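PDB 3DSQ: pyrrolysyl-tRNA synthetase from Desulfitobacterium hafniense, which probably attaches pyrrolysine to its cognate tRNA at the expense of ATP, as a homodimeric class II aminoacyl-tRNA synthetase. Local coordinates for residues B[172-178]-B[252-258]. Numbering follows the deposited sequence.
Sequences FTMLNLT and GLGFGLE
L175, L177, L253 and F255 share one face of an antiparallel strand pair, where apolar side chains suit a buried core. L177 CD1–L253 CB touch at 3.3 Å, L175 CD2–F255 CD1 at 4.0 Å and L175 CB–L257 CD2 at 4.1 Å. The extended strands 172-178 and 252-256 run at 164°, axes 4.6 Å apart. L175–F255 and L177–L253 are hydrogen-bonded pairs: L175 N–F255 O 3.0 Å, F255 N–L175 O 2.8 Å, L177 N–L253 O and L253 N–L177 O both 2.9 Å. On the other face, M174, N176 and T178 form non-hydrogen-bonded pairs with G256, G254 and G252 (CA–CA 4.9, 4.2 and 4.1 Å); a CB on G252 would crowd T178 CG2. M174 (chi1 and chi2 both m) brings SD to 3.2 Å from F255 O. G256 is the N-cap, and L257 N donates a hydrogen bond to T173 O (3.0 Å). At the polar edge the E258 carboxylate accepts T173 N at OE1 (3.0 Å) and T173 OG1 at OE2 (2.6 Å). The glycine-rich strand entering a helix, GLGFGLE, matches class II motif 3, which probably contributes to the ATP site. Strands 150-159 and 228-236 flank the pair; helices 187-201 and 72-85 pack on its leucine face.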
loop_
_atom_site.group_PDB
_atom_site.type_symbol
_atom_site.label_atom_id
_atom_site.label_comp_id
_atom_site.label_asym_id
_atom_site.label_seq_id
_atom_site.Cartn_x
_atom_site.Cartn_y
_atom_site.Cartn_z
ATOM N N PHE B 172 5.791 5.991 -4.646
ATOM C CA PHE B 172 6.898 5.236 -4.098
ATOM C C PHE B 172 6.554 4.725 -2.697
ATOM O O PHE B 172 5.647 5.235 -2.030
ATOM C CB PHE B 172 8.194 6.072 -4.127
ATOM C CG PHE B 172 8.095 7.421 -3.436
ATOM C CD1 PHE B 172 8.490 7.567 -2.112
ATOM C CD2 PHE B 172 7.623 8.546 -4.122
ATOM C CE1 PHE B 172 8.425 8.808 -1.465
ATOM C CE2 PHE B 172 7.549 9.805 -3.485
ATOM C CZ PHE B 172 7.949 9.939 -2.162
ATOM N N THR B 173 7.258 3.684 -2.275
ATOM C CA THR B 173 7.009 3.077 -0.980
ATOM C C THR B 173 8.098 3.483 -0.009
ATOM O O THR B 173 9.287 3.311 -0.280
ATOM C CB THR B 173 6.981 1.536 -1.089
ATOM O OG1 THR B 173 6.209 1.148 -2.236
ATOM C CG2 THR B 173 6.354 0.915 0.167
ATOM N N MET B 174 7.678 4.023 1.126
ATOM C CA MET B 174 8.594 4.459 2.163
ATOM C C MET B 174 8.423 3.616 3.405
ATOM O O MET B 174 7.310 3.213 3.750
ATOM C CB MET B 174 8.334 5.919 2.566
ATOM C CG MET B 174 8.780 6.953 1.553
ATOM S SD MET B 174 10.561 6.933 1.275
ATOM C CE MET B 174 10.586 6.138 -0.258
ATOM N N LEU B 175 9.555 3.341 4.045
ATOM C CA LEU B 175 9.603 2.627 5.306
ATOM C C LEU B 175 10.163 3.725 6.192
ATOM O O LEU B 175 11.177 4.330 5.862
ATOM C CB LEU B 175 10.594 1.459 5.274
ATOM C CG LEU B 175 11.182 1.082 6.653
ATOM C CD1 LEU B 175 10.073 0.693 7.615
ATOM C CD2 LEU B 175 12.187 -0.059 6.506
ATOM N N ASN B 176 9.496 4.018 7.293
ATOM C CA ASN B 176 10.005 5.047 8.175
ATOM C C ASN B 176 9.873 4.503 9.572
ATOM O O ASN B 176 8.766 4.349 10.061
ATOM C CB ASN B 176 9.188 6.337 8.045
ATOM C CG ASN B 176 9.857 7.519 8.722
ATOM O OD1 ASN B 176 10.438 7.390 9.802
ATOM N ND2 ASN B 176 9.766 8.685 8.093
ATOM N N LEU B 177 10.999 4.180 10.204
ATOM C CA LEU B 177 10.941 3.668 11.563
ATOM C C LEU B 177 11.455 4.718 12.523
ATOM O O LEU B 177 12.348 5.496 12.201
ATOM C CB LEU B 177 11.714 2.350 11.708
ATOM C CG LEU B 177 13.141 2.114 11.223
ATOM C CD1 LEU B 177 14.031 3.293 11.519
ATOM C CD2 LEU B 177 13.655 0.855 11.933
ATOM N N THR B 178 10.882 4.734 13.714
ATOM C CA THR B 178 11.241 5.747 14.685
ATOM C C THR B 178 11.171 5.256 16.106
ATOM O O THR B 178 10.550 4.244 16.400
ATOM C CB THR B 178 10.265 6.925 14.613
ATOM O OG1 THR B 178 8.986 6.483 15.090
ATOM C CG2 THR B 178 10.103 7.412 13.171
ATOM N N GLY B 252 14.686 8.802 13.779
ATOM C CA GLY B 252 13.836 8.275 12.737
ATOM C C GLY B 252 14.679 8.039 11.505
ATOM O O GLY B 252 15.560 8.836 11.179
ATOM N N LEU B 253 14.404 6.941 10.816
ATOM C CA LEU B 253 15.147 6.597 9.621
ATOM C C LEU B 253 14.139 6.253 8.537
ATOM O O LEU B 253 13.190 5.507 8.786
ATOM C CB LEU B 253 16.055 5.396 9.914
ATOM C CG LEU B 253 17.153 5.004 8.924
ATOM C CD1 LEU B 253 18.140 6.143 8.743
ATOM C CD2 LEU B 253 17.878 3.758 9.456
ATOM N N GLY B 254 14.338 6.809 7.345
ATOM C CA GLY B 254 13.435 6.526 6.246
ATOM C C GLY B 254 14.108 5.916 5.032
ATOM O O GLY B 254 15.173 6.363 4.619
ATOM N N PHE B 255 13.471 4.901 4.449
ATOM C CA PHE B 255 14.003 4.219 3.270
ATOM C C PHE B 255 13.037 4.231 2.081
ATOM O O PHE B 255 11.819 4.209 2.248
ATOM C CB PHE B 255 14.296 2.735 3.563
ATOM C CG PHE B 255 15.231 2.486 4.720
ATOM C CD1 PHE B 255 14.868 2.817 6.023
ATOM C CD2 PHE B 255 16.448 1.832 4.512
ATOM C CE1 PHE B 255 15.696 2.492 7.105
ATOM C CE2 PHE B 255 17.284 1.504 5.588
ATOM C CZ PHE B 255 16.900 1.834 6.886
ATOM N N GLY B 256 13.601 4.251 0.879
ATOM C CA GLY B 256 12.801 4.154 -0.330
ATOM C C GLY B 256 12.971 2.689 -0.711
ATOM O O GLY B 256 14.064 2.289 -1.061
ATOM N N LEU B 257 11.915 1.882 -0.625
ATOM C CA LEU B 257 12.046 0.455 -0.923
ATOM C C LEU B 257 12.351 0.090 -2.375
ATOM O O LEU B 257 13.133 -0.838 -2.623
ATOM C CB LEU B 257 10.802 -0.312 -0.442
ATOM C CG LEU B 257 10.514 -0.197 1.059
ATOM C CD1 LEU B 257 9.467 -1.219 1.452
ATOM C CD2 LEU B 257 11.798 -0.416 1.871
ATOM N N GLU B 258 11.742 0.791 -3.332
ATOM C CA GLU B 258 12.020 0.491 -4.733
ATOM C C GLU B 258 13.485 0.792 -4.997
ATOM O O GLU B 258 14.171 0.042 -5.695
ATOM C CB GLU B 258 11.147 1.323 -5.693
ATOM C CG GLU B 258 9.645 1.009 -5.671
ATOM C CD GLU B 258 8.920 1.699 -4.532
ATOM O OE1 GLU B 258 9.570 2.493 -3.821
ATOM O OE2 GLU B 258 7.706 1.459 -4.349
#